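Local structure of quinoline 2-oxidoreductase large subunit (Pseudomonas putida, 1T3Q) at residues A149-E154 and E356-A361; G95-I100 and D159-N164; G424-T429 and L635-G640; N341-G346 and S475-P480; I491-K496 and A609-A614. The protein forms the molybdenum-carrying large subunit of a hydroxylase that probably oxidises quinoline at carbon 2, using a molybdopterin cytosine dinucleotide cofactor. One frame throughout, in Å; residues are numbered along the deposited sequence.

Contact 1: residues A149-E154 and E356-A361; sequences AALEGE and ESIAVA
Val360 meets Ala150 and Leu151 in the last turn of helix 147-152, and its side chain can be followed outward atom by atom. Its CB already lies against a methyl group, 3.8 Å from CB of Ala150. There the chain forks. With chi1 at -62°, CG1 stands anti to the carbonyl carbon and CG2 drops between the backbone N and that carbonyl carbon. The CG2 branch stays with the alanine, 3.9 Å from Ala150 CB, while the CG1 branch reaches for Leu151, meeting its CD1 methyl. The leucine and valine side chains cross at about a right angle. At 3.3 Å the separation of Val360 CG1 from Leu151 CD1 is tighter than normal van der Waals contact, and since Leu151 has a chi1 of -110°, away from the staggered positions, the exact place of that methyl is doubtful. The same CD1 lies 4.4 Å from CG2 of Ile358, a looser touch. Beyond the valine, Ala150 CB meets a backbone oxygen, Ala361 O, at 3.6 Å. Ile358 and Val360 thus turn to the helix while Ala359 between them turns to the other side, the alternation of an extended strand. Leu151 also touches Ile320 of strand 312-322 and Val165 of strand 165-170, the neighbours between which strand 352-360 runs. Ala150 O, at the helix end, accepts a hydrogen bond from ND2 of Asn164. The whole is helix-on-sheet packing: small and branched apolar side chains of a short helix laid on one face of a mixed beta sheet.

Contact 2: residues G95-I100 and D159-N164; sequences GFQTTI and DTLAGN
Gln97 and Leu161 bring the two segments together, the first by its amide and the second by its methyl groups. The polar part centres on Ala162. Extended beyond CG, the glutamine places its amide beside the backbone there: NE2 is 2.8 Å from Ala162 N and OE1 is 3.1 Å from Ala162 O. Like thus faces like, and the amide is probably turned over in the model; turned back, either pair may be a hydrogen bond. An alanine in place of Gln97 would probably leave the Ala162 backbone without the amide that faces it and open a gap beside CB of Leu161.

The apolar part belongs to Leu161. Its CG is anti to the carbonyl carbon (chi1 -54°), and beyond it CD2 comes within 3.8 Å of Thr99 CG2. The same methyl sits against a backbone oxygen, 3.3 Å from Thr98 O. The hydroxyl of Thr99 is engaged elsewhere, with the backbone N of Asn327.

A water makes the third kind of link. It accepts from Ile100 N at 3.1 Å and is hydrogen-bonded to Thr160 OG1 at 2.8 Å. The chemistry is therefore mixed: a leucine fills the middle, an amide lies beside the Ala162 backbone, and a water bridges to the Thr160 hydroxyl, joining a segment of the a/b hammerhead region to the loop that leads into strand 165-170 of the cofactor-binding region.

Contact 3: residues G424-T429 and L635-G640; sequences GTYLQT and LVLANG
Asn639 reaches into the start of helix 426-437 and is met by three side chains, each set differently against it. Tyr426 comes edge on: Asn639 CB lies in the plane of the ring, 3.6 Å from CE1, and the ring plane stands 86° from the amide plane. Thr425 crosses the asparagine at about a right angle, with OG1 3.0 Å from Asn639 OD1, while Thr425 N is 3.2 Å from ND2. The amide is probably turned over in the model, so the nature of these polar approaches stays open. What is clear is that Thr425 OG1 hydrogen-bonds OD2 of Asp665. Thr429, finally, slides past Asn639 in the opposite direction.

The chi1 of Thr429, -73°, sets OG1 anti to the carbonyl carbon, and OG1 donates back to Thr425 O at 2.8 Å, approaching 44° out of the carbonyl plane. That oxygen also takes the helical bond from Thr429 N, so two donors of one residue grip it in the first turn. CG2 of Thr429 packs on the backbone of Gly640, 3.4 Å from its C, where no side chain intervenes. An alanine at Thr429 would probably leave Thr425 O without its second donor and open a gap over Gly640.

Further along, Tyr426 OH comes within 4.2 Å of Leu637 CD1 and makes a weak hydrogen bond with Asn464 ND2. The helix start thus rests on strand 636-649, which runs antiparallel to 454-467 on one flank and to 655-665 on the other; backbone bonds join Gly640 to Phe463 and Asn639 to Asp665.

Contact 4: residues N341-G346 and S475-P480; sequences NAVILG and SFLGTP
Phe476 meets the end of helix 337-342 because its CG stands anti to the backbone N (chi1 164°), while in the next residue, Leu477, CG is anti to the carbonyl carbon (chi1 -67°). Both side chains reach the same pair, Ala342 and Val343. The phenylalanine presents its far rim: CG1 of Val343 lies at the ring edge, near its plane, 3.7 Å from CE2, and the two side chains cross at about a right angle. CZ of Phe476 comes 3.6 Å from a backbone oxygen, Ala342 O. Leu477 contributes one methyl: Leu477 CD2 lies 4.0 Å from Ala342 CB and 4.2 Å from Val343 CG1. All the contacts are apolar or van der Waals in kind.

Both segments are turning as they meet. Val343 opens a type I beta turn closed by Gly346 N bonding to Val343 O at 2.9 Å. In the other segment, Gly478 takes a positive phi of 81° and ends helix 471-476 in a Schellman motif. The ends of two helices, the first only weakly bonded, thus meet with the side chain of Leu477 about 10 Å from the dioxosulfidomolybdenum ion, in the outer surroundings of the molybdenum site.

Contact 5: residues I491-K496 and A609-A614; sequences IDPTGK and AYFADA
The ring of Tyr610 carries Pro493 on one face: CG of the proline sits almost over the ring centre, 3.6 Å from the centroid and 8° off the normal, a CH-pi contact. At the edge of the same ring, near its plane, is Ile491 O, which accepts from Tyr610 OH at 2.7 Å. The hydroxyl approaches with a C=O...donor angle of 155° and lies 22° from the carbonyl plane. The second flat group, Phe611, has CB of its own neighbour Tyr610 over the centre of one face, and its CE1 meets Pro493 CB at 3.8 Å. The proline is thus shared between two successive aromatic residues, its CG given to the tyrosine and its CB to the phenylalanine.

Pro493 sits in a type I beta turn, closed by Gly495 N to Asp492 O at 2.8 Å. Outside that turn, Asp492 N bonds Lys496 O at 2.7 Å, and the whole is the tip of the beta hairpin joining strands 486-491 and 497-501. Helix 602-611 ends against it. Tyr540 of the second subunit packs on both Pro493 and Phe611, and Asp613 forms salt bridges with Lys3 and Arg472 of that subunit, so both the hairpin tip and the segment after the helix face the second subunit.

Chemically, one tyrosine is held in two ways: its hydroxyl is bonded to a backbone oxygen, while the proline CG lies over one ring face. The bond holds the hydroxyl end, and the proline on that face probably limits the ring's tilt, which would keep helix end and hairpin in a set relation.

Contacts 1 and 2 adjoin, their centres 12 Å apart, and Asn164 joins them: its O lies 2.7 Å from Ala361 N in a probable hydrogen bond. Contact 4 touches contact 1 through Asn341, whose helix 337-342 precedes strand 352-360 in the chain, and it touches contact 3, 17 Å away between centres, where Leu635 CD2 packs on Phe476 CB at 3.8 Å. Contacts 3 and 4 lie in the wider surroundings of the cofactor: contact 4 is the one toward the dioxosulfidomolybdenum ion, and the side chain of Asn639 in contact 3 is about 12 Å from the pterin dinucleotide. Contact 5 stands apart, 63 Å from contact 1 between centres, at the second subunit.

Contact 1: residues A149-E154 and E356-A361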
# COMPACT_ATOMS: atom_id res chain seq x y z
N ALA B 149 19.31 40.71 23.58
CA ALA B 149 18.92 41.62 22.51
C ALA B 149 17.41 41.67 22.34
O ALA B 149 16.84 42.73 22.10
CB ALA B 149 19.58 41.19 21.20
N ALA B 150 16.75 40.52 22.47
CA ALA B 150 15.30 40.47 22.31
C ALA B 150 14.59 41.29 23.39
O ALA B 150 13.57 41.92 23.14
CB ALA B 150 14.81 39.03 22.34
N LEU B 151 15.15 41.28 24.60
CA LEU B 151 14.55 42.00 25.72
C LEU B 151 14.98 43.46 25.84
O LEU B 151 14.22 44.29 26.33
CB LEU B 151 14.89 41.28 27.02
CG LEU B 151 13.80 40.53 27.80
CD1 LEU B 151 12.66 40.11 26.91
CD2 LEU B 151 14.44 39.33 28.47
N GLU B 152 16.19 43.79 25.40
CA GLU B 152 16.67 45.15 25.53
C GLU B 152 16.97 45.89 24.23
O GLU B 152 17.17 47.10 24.24
CB GLU B 152 17.92 45.16 26.42
N GLY B 153 17.01 45.16 23.12
CA GLY B 153 17.33 45.78 21.84
C GLY B 153 16.17 46.44 21.11
O GLY B 153 15.01 46.31 21.50
N GLU B 154 16.49 47.15 20.04
CA GLU B 154 15.49 47.85 19.24
C GLU B 154 14.92 46.95 18.15
O GLU B 154 13.76 47.09 17.77
CB GLU B 154 16.10 49.10 18.61
N GLU B 356 8.74 33.64 37.32
CA GLU B 356 8.19 34.25 36.12
C GLU B 356 8.78 33.52 34.93
O GLU B 356 9.96 33.16 34.92
CB GLU B 356 8.56 35.73 36.04
CG GLU B 356 7.83 36.45 34.91
CD GLU B 356 8.22 37.92 34.79
OE1 GLU B 356 7.48 38.68 34.13
OE2 GLU B 356 9.26 38.31 35.35
N SER B 357 7.94 33.30 33.93
CA SER B 357 8.33 32.63 32.70
C SER B 357 8.24 33.63 31.55
O SER B 357 7.20 34.24 31.35
CB SER B 357 7.39 31.45 32.43
OG SER B 357 7.68 30.86 31.18
N ILE B 358 9.33 33.79 30.80
CA ILE B 358 9.36 34.71 29.67
C ILE B 358 9.84 33.99 28.41
O ILE B 358 10.90 33.35 28.42
CB ILE B 358 10.33 35.89 29.93
CG1 ILE B 358 9.98 36.58 31.25
CG2 ILE B 358 10.24 36.89 28.78
CD1 ILE B 358 11.03 37.57 31.70
N ALA B 359 9.07 34.09 27.34
CA ALA B 359 9.43 33.48 26.06
C ALA B 359 9.63 34.62 25.08
O ALA B 359 8.72 35.42 24.87
CB ALA B 359 8.31 32.56 25.58
N VAL B 360 10.82 34.72 24.49
CA VAL B 360 11.08 35.79 23.54
C VAL B 360 11.42 35.28 22.15
O VAL B 360 12.07 34.24 21.99
CB VAL B 360 12.24 36.70 24.00
CG1 VAL B 360 11.88 37.36 25.31
CG2 VAL B 360 13.53 35.88 24.15
N ALA B 361 10.96 36.02 21.15
CA ALA B 361 11.22 35.67 19.77
C ALA B 361 12.62 36.13 19.38
O ALA B 361 13.05 37.22 19.77
CB ALA B 361 10.18 36.31 18.86

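Contact 2: residues G95-I100 and D159-N164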
# COMPACT_ATOMS: atom_id res chain seq x y z
N GLY B 95 -2.12 37.09 27.35
CA GLY B 95 -0.97 37.81 26.83
C GLY B 95 -0.14 37.06 25.81
O GLY B 95 0.83 37.60 25.27
N PHE B 96 -0.51 35.81 25.52
CA PHE B 96 0.25 35.02 24.55
C PHE B 96 0.11 35.60 23.15
O PHE B 96 -0.99 35.93 22.72
CB PHE B 96 -0.25 33.57 24.53
CG PHE B 96 0.56 32.66 23.65
CD1 PHE B 96 1.75 32.11 24.12
CD2 PHE B 96 0.16 32.39 22.35
CE1 PHE B 96 2.53 31.29 23.29
CE2 PHE B 96 0.93 31.57 21.52
CZ PHE B 96 2.12 31.02 21.99
N GLN B 97 1.23 35.71 22.45
CA GLN B 97 1.21 36.24 21.09
C GLN B 97 1.19 35.13 20.05
O GLN B 97 2.15 34.37 19.90
CB GLN B 97 2.42 37.14 20.84
CG GLN B 97 2.38 38.47 21.58
CD GLN B 97 3.31 39.49 20.95
OE1 GLN B 97 4.45 39.66 21.38
NE2 GLN B 97 2.83 40.16 19.91
N THR B 98 0.08 35.04 19.32
CA THR B 98 -0.08 34.04 18.28
C THR B 98 0.89 34.31 17.15
O THR B 98 1.23 35.46 16.88
CB THR B 98 -1.50 34.08 17.69
OG1 THR B 98 -2.45 33.66 18.68
CG2 THR B 98 -1.61 33.17 16.47
N THR B 99 1.36 33.26 16.49
CA THR B 99 2.24 33.44 15.35
C THR B 99 1.68 32.60 14.22
O THR B 99 1.00 31.60 14.46
CB THR B 99 3.70 33.00 15.62
OG1 THR B 99 3.73 31.62 16.01
CG2 THR B 99 4.34 33.86 16.70
N ILE B 100 1.92 33.04 13.00
CA ILE B 100 1.49 32.31 11.82
C ILE B 100 2.78 32.14 11.04
O ILE B 100 3.34 33.12 10.54
CB ILE B 100 0.48 33.13 10.98
CG1 ILE B 100 -0.76 33.44 11.83
CG2 ILE B 100 0.09 32.35 9.73
CD1 ILE B 100 -1.87 34.16 11.07
N ASP B 159 8.19 40.72 12.70
CA ASP B 159 7.43 41.95 12.49
C ASP B 159 5.91 41.85 12.58
O ASP B 159 5.23 42.88 12.57
CB ASP B 159 7.82 42.62 11.17
CG ASP B 159 7.60 41.73 9.96
OD1 ASP B 159 6.64 40.93 9.96
OD2 ASP B 159 8.38 41.84 8.99
N THR B 160 5.36 40.64 12.64
CA THR B 160 3.91 40.50 12.75
C THR B 160 3.52 40.56 14.22
O THR B 160 2.33 40.53 14.55
CB THR B 160 3.42 39.16 12.18
OG1 THR B 160 3.89 38.08 13.00
CG2 THR B 160 3.91 38.96 10.75
N LEU B 161 4.51 40.63 15.10
CA LEU B 161 4.25 40.66 16.54
C LEU B 161 4.47 42.04 17.14
O LEU B 161 5.10 42.91 16.54
CB LEU B 161 5.16 39.67 17.27
CG LEU B 161 5.15 38.20 16.82
CD1 LEU B 161 6.09 37.40 17.71
CD2 LEU B 161 3.75 37.65 16.88
N ALA B 162 3.96 42.22 18.35
CA ALA B 162 4.12 43.47 19.08
C ALA B 162 5.24 43.23 20.08
O ALA B 162 5.00 42.74 21.19
CB ALA B 162 2.83 43.84 19.79
N GLY B 163 6.46 43.56 19.70
CA GLY B 163 7.59 43.36 20.59
C GLY B 163 8.07 41.93 20.48
O GLY B 163 7.46 41.11 19.80
N ASN B 164 9.16 41.61 21.17
CA ASN B 164 9.72 40.26 21.11
C ASN B 164 9.24 39.31 22.20
O ASN B 164 9.57 38.13 22.17
CB ASN B 164 11.24 40.33 21.13
CG ASN B 164 11.81 41.06 19.93
OD1 ASN B 164 11.40 40.82 18.79
ND2 ASN B 164 12.75 41.96 20.18
O HOH W 1 1.93 36.13 13.00

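Contact 3: residues G424-T429 and L635-G640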
# COMPACT_ATOMS: atom_id res chain seq x y z
N GLY B 424 3.69 8.22 45.58
CA GLY B 424 5.02 8.15 44.99
C GLY B 424 6.05 7.71 46.01
O GLY B 424 5.76 7.65 47.21
N THR B 425 7.26 7.41 45.54
CA THR B 425 8.33 6.95 46.42
C THR B 425 9.49 7.92 46.54
O THR B 425 10.65 7.52 46.46
CB THR B 425 8.87 5.60 45.92
OG1 THR B 425 9.11 5.67 44.51
CG2 THR B 425 7.88 4.48 46.21
N TYR B 426 9.19 9.20 46.77
CA TYR B 426 10.24 10.20 46.88
C TYR B 426 11.30 9.86 47.92
O TYR B 426 12.49 9.77 47.59
CB TYR B 426 9.65 11.57 47.22
CG TYR B 426 8.55 12.05 46.30
CD1 TYR B 426 8.38 11.53 45.02
CD2 TYR B 426 7.68 13.07 46.71
CE1 TYR B 426 7.39 12.01 44.17
CE2 TYR B 426 6.69 13.55 45.87
CZ TYR B 426 6.55 13.02 44.60
OH TYR B 426 5.57 13.52 43.77
N LEU B 427 10.89 9.67 49.17
CA LEU B 427 11.82 9.35 50.24
C LEU B 427 12.58 8.06 49.98
O LEU B 427 13.81 8.03 50.09
CB LEU B 427 11.10 9.24 51.59
CG LEU B 427 12.03 8.92 52.77
CD1 LEU B 427 13.09 10.01 52.89
CD2 LEU B 427 11.24 8.80 54.06
N GLN B 428 11.86 7.01 49.63
CA GLN B 428 12.49 5.72 49.38
C GLN B 428 13.49 5.80 48.23
O GLN B 428 14.49 5.06 48.21
CB GLN B 428 11.44 4.65 49.10
CG GLN B 428 12.02 3.28 48.77
CD GLN B 428 11.00 2.16 48.87
OE1 GLN B 428 9.80 2.36 48.65
NE2 GLN B 428 11.48 0.96 49.18
N THR B 429 13.25 6.69 47.27
CA THR B 429 14.17 6.84 46.14
C THR B 429 15.50 7.42 46.63
O THR B 429 16.57 6.95 46.24
CB THR B 429 13.58 7.77 45.06
OG1 THR B 429 12.53 7.08 44.37
CG2 THR B 429 14.65 8.18 44.07
N LEU B 635 -3.66 14.09 37.50
CA LEU B 635 -2.26 13.93 37.14
C LEU B 635 -1.85 12.50 37.47
O LEU B 635 -2.42 11.88 38.36
CB LEU B 635 -1.38 14.88 37.95
CG LEU B 635 -1.68 16.38 37.94
CD1 LEU B 635 -0.65 17.09 38.81
CD2 LEU B 635 -1.63 16.91 36.52
N VAL B 636 -0.86 11.99 36.75
CA VAL B 636 -0.32 10.66 37.01
C VAL B 636 1.18 10.92 37.12
O VAL B 636 1.91 10.92 36.13
CB VAL B 636 -0.61 9.69 35.85
CG1 VAL B 636 0.05 8.33 36.12
CG2 VAL B 636 -2.12 9.50 35.69
N LEU B 637 1.63 11.17 38.35
CA LEU B 637 3.02 11.49 38.62
C LEU B 637 3.94 10.30 38.85
O LEU B 637 3.70 9.49 39.74
CB LEU B 637 3.12 12.39 39.84
CG LEU B 637 2.24 13.65 39.83
CD1 LEU B 637 2.43 14.41 41.13
CD2 LEU B 637 2.61 14.51 38.63
N ALA B 638 5.00 10.20 38.04
CA ALA B 638 5.98 9.14 38.20
C ALA B 638 7.13 9.81 38.95
O ALA B 638 7.14 11.03 39.09
CB ALA B 638 6.45 8.63 36.85
N ASN B 639 8.10 9.03 39.43
CA ASN B 639 9.21 9.64 40.14
C ASN B 639 10.44 8.75 40.11
O ASN B 639 10.38 7.60 39.70
CB ASN B 639 8.82 9.94 41.60
CG ASN B 639 8.67 8.67 42.43
OD1 ASN B 639 9.63 8.21 43.05
ND2 ASN B 639 7.47 8.11 42.44
N GLY B 640 11.57 9.31 40.55
CA GLY B 640 12.79 8.54 40.57
C GLY B 640 13.96 9.42 40.94
O GLY B 640 13.80 10.53 41.44

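Contact 4: residues N341-G346 and S475-P480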
# COMPACT_ATOMS: atom_id res chain seq x y z
N ASN B 341 8.45 26.09 34.70
CA ASN B 341 8.19 26.75 35.97
C ASN B 341 7.01 26.15 36.72
O ASN B 341 6.94 26.25 37.94
CB ASN B 341 7.96 28.26 35.76
CG ASN B 341 9.26 29.04 35.67
OD1 ASN B 341 9.27 30.26 35.82
ND2 ASN B 341 10.36 28.34 35.40
N ALA B 342 6.09 25.54 35.99
CA ALA B 342 4.93 24.93 36.64
C ALA B 342 5.35 23.81 37.59
O ALA B 342 4.70 23.58 38.61
CB ALA B 342 3.96 24.39 35.59
N VAL B 343 6.44 23.12 37.27
CA VAL B 343 6.91 22.02 38.11
C VAL B 343 8.26 22.31 38.75
O VAL B 343 8.99 21.39 39.13
CB VAL B 343 7.03 20.70 37.30
CG1 VAL B 343 5.67 20.32 36.71
CG2 VAL B 343 8.05 20.87 36.20
N ILE B 344 8.60 23.59 38.88
CA ILE B 344 9.89 24.00 39.43
C ILE B 344 10.18 23.52 40.87
O ILE B 344 11.34 23.41 41.26
CB ILE B 344 10.03 25.55 39.37
CG1 ILE B 344 11.51 25.94 39.47
CG2 ILE B 344 9.25 26.21 40.50
CD1 ILE B 344 12.31 25.61 38.22
N LEU B 345 9.14 23.25 41.65
CA LEU B 345 9.35 22.79 43.03
C LEU B 345 9.62 21.30 43.07
O LEU B 345 10.06 20.76 44.09
CB LEU B 345 8.13 23.11 43.90
CG LEU B 345 7.79 24.60 44.01
CD1 LEU B 345 6.60 24.79 44.94
CD2 LEU B 345 9.00 25.34 44.53
N GLY B 346 9.34 20.64 41.96
CA GLY B 346 9.55 19.21 41.88
C GLY B 346 8.97 18.42 43.04
O GLY B 346 7.77 18.47 43.33
N SER B 475 -3.89 21.39 31.81
CA SER B 475 -4.46 22.48 32.60
C SER B 475 -3.49 22.85 33.70
O SER B 475 -3.19 24.02 33.92
CB SER B 475 -5.80 22.07 33.23
OG SER B 475 -6.84 22.04 32.27
N PHE B 476 -2.98 21.84 34.41
CA PHE B 476 -2.03 22.06 35.49
C PHE B 476 -0.79 22.81 35.00
O PHE B 476 -0.26 23.67 35.70
CB PHE B 476 -1.58 20.72 36.10
CG PHE B 476 -0.34 20.83 36.94
CD1 PHE B 476 -0.37 21.49 38.16
CD2 PHE B 476 0.88 20.34 36.47
CE1 PHE B 476 0.80 21.66 38.91
CE2 PHE B 476 2.05 20.51 37.20
CZ PHE B 476 2.01 21.18 38.42
N LEU B 477 -0.34 22.48 33.79
CA LEU B 477 0.84 23.11 33.20
C LEU B 477 0.58 24.52 32.67
O LEU B 477 1.51 25.19 32.22
CB LEU B 477 1.40 22.24 32.07
CG LEU B 477 2.00 20.89 32.47
CD1 LEU B 477 2.49 20.16 31.22
CD2 LEU B 477 3.15 21.10 33.44
N GLY B 478 -0.67 24.96 32.71
CA GLY B 478 -0.98 26.30 32.23
C GLY B 478 -1.11 26.42 30.72
O GLY B 478 -1.05 27.51 30.17
N THR B 479 -1.29 25.28 30.05
CA THR B 479 -1.46 25.26 28.61
C THR B 479 -2.75 24.49 28.34
O THR B 479 -2.73 23.40 27.77
CB THR B 479 -0.28 24.55 27.91
OG1 THR B 479 -0.17 23.21 28.39
CG2 THR B 479 1.02 25.29 28.19
N PRO B 480 -3.89 25.06 28.76
CA PRO B 480 -5.20 24.43 28.58
C PRO B 480 -5.44 23.83 27.20
O PRO B 480 -5.34 24.51 26.18
CB PRO B 480 -6.19 25.55 28.94
CG PRO B 480 -5.39 26.80 28.75
CD PRO B 480 -4.04 26.43 29.27

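Contact 5: residues I491-K496 and A609-A614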
# COMPACT_ATOMS: atom_id res chain seq x y z
N ILE B 491 -12.47 -8.61 18.72
CA ILE B 491 -12.14 -9.98 19.04
C ILE B 491 -12.49 -10.69 17.76
O ILE B 491 -13.65 -10.72 17.35
CB ILE B 491 -13.01 -10.55 20.18
CG1 ILE B 491 -12.81 -9.72 21.46
CG2 ILE B 491 -12.63 -12.01 20.43
CD1 ILE B 491 -13.69 -10.17 22.63
N ASP B 492 -11.49 -11.24 17.09
CA ASP B 492 -11.73 -11.95 15.84
C ASP B 492 -12.48 -13.25 16.14
O ASP B 492 -12.35 -13.81 17.23
CB ASP B 492 -10.40 -12.18 15.13
CG ASP B 492 -9.69 -10.87 14.81
OD1 ASP B 492 -10.20 -10.11 13.96
OD2 ASP B 492 -8.64 -10.57 15.43
N PRO B 493 -13.28 -13.75 15.18
CA PRO B 493 -14.06 -14.98 15.31
C PRO B 493 -13.36 -16.19 15.92
O PRO B 493 -13.95 -16.91 16.72
CB PRO B 493 -14.53 -15.25 13.88
CG PRO B 493 -14.70 -13.87 13.34
CD PRO B 493 -13.46 -13.16 13.83
N THR B 494 -12.10 -16.41 15.55
CA THR B 494 -11.36 -17.56 16.08
C THR B 494 -10.80 -17.33 17.48
O THR B 494 -10.12 -18.19 18.03
CB THR B 494 -10.21 -17.97 15.14
OG1 THR B 494 -9.28 -16.89 15.00
CG2 THR B 494 -10.76 -18.35 13.78
N GLY B 495 -11.09 -16.16 18.05
CA GLY B 495 -10.60 -15.87 19.39
C GLY B 495 -9.33 -15.04 19.46
O GLY B 495 -8.79 -14.83 20.55
N LYS B 496 -8.84 -14.57 18.32
CA LYS B 496 -7.64 -13.75 18.31
C LYS B 496 -8.10 -12.31 18.53
O LYS B 496 -9.29 -12.03 18.46
CB LYS B 496 -6.90 -13.91 16.98
CG LYS B 496 -6.42 -15.34 16.71
CD LYS B 496 -5.58 -15.86 17.87
CE LYS B 496 -4.95 -17.22 17.57
NZ LYS B 496 -5.96 -18.28 17.28
N ALA B 609 -20.69 -16.15 19.77
CA ALA B 609 -21.11 -14.75 19.66
C ALA B 609 -21.26 -14.38 18.19
O ALA B 609 -22.22 -13.69 17.81
CB ALA B 609 -20.09 -13.83 20.33
N TYR B 610 -20.33 -14.83 17.37
CA TYR B 610 -20.36 -14.54 15.94
C TYR B 610 -21.33 -15.38 15.14
O TYR B 610 -22.12 -14.85 14.35
CB TYR B 610 -18.97 -14.74 15.31
CG TYR B 610 -18.05 -13.55 15.40
CD1 TYR B 610 -17.19 -13.37 16.48
CD2 TYR B 610 -18.06 -12.57 14.40
CE1 TYR B 610 -16.36 -12.26 16.57
CE2 TYR B 610 -17.24 -11.46 14.47
CZ TYR B 610 -16.40 -11.31 15.56
OH TYR B 610 -15.60 -10.20 15.63
N PHE B 611 -21.28 -16.69 15.35
CA PHE B 611 -22.05 -17.63 14.56
C PHE B 611 -23.11 -18.53 15.18
O PHE B 611 -23.56 -19.47 14.53
CB PHE B 611 -21.06 -18.51 13.79
CG PHE B 611 -19.93 -17.75 13.16
CD1 PHE B 611 -18.61 -18.04 13.51
CD2 PHE B 611 -20.17 -16.75 12.23
CE1 PHE B 611 -17.55 -17.34 12.92
CE2 PHE B 611 -19.12 -16.05 11.63
CZ PHE B 611 -17.80 -16.34 11.98
N ALA B 612 -23.52 -18.28 16.42
CA ALA B 612 -24.54 -19.13 17.05
C ALA B 612 -25.64 -18.29 17.69
O ALA B 612 -25.76 -18.22 18.91
CB ALA B 612 -23.90 -20.05 18.08
N ASP B 613 -26.42 -17.66 16.82
CA ASP B 613 -27.55 -16.80 17.16
C ASP B 613 -28.44 -17.32 18.30
O ASP B 613 -28.90 -16.55 19.15
CB ASP B 613 -28.37 -16.61 15.88
CG ASP B 613 -29.61 -15.78 16.09
OD1 ASP B 613 -30.54 -16.27 16.77
OD2 ASP B 613 -29.66 -14.65 15.57
N ALA B 614 -28.67 -18.62 18.32
CA ALA B 614 -29.52 -19.24 19.33
C ALA B 614 -28.97 -19.19 20.75
O ALA B 614 -29.73 -19.32 21.71
CB ALA B 614 -29.82 -20.68 18.93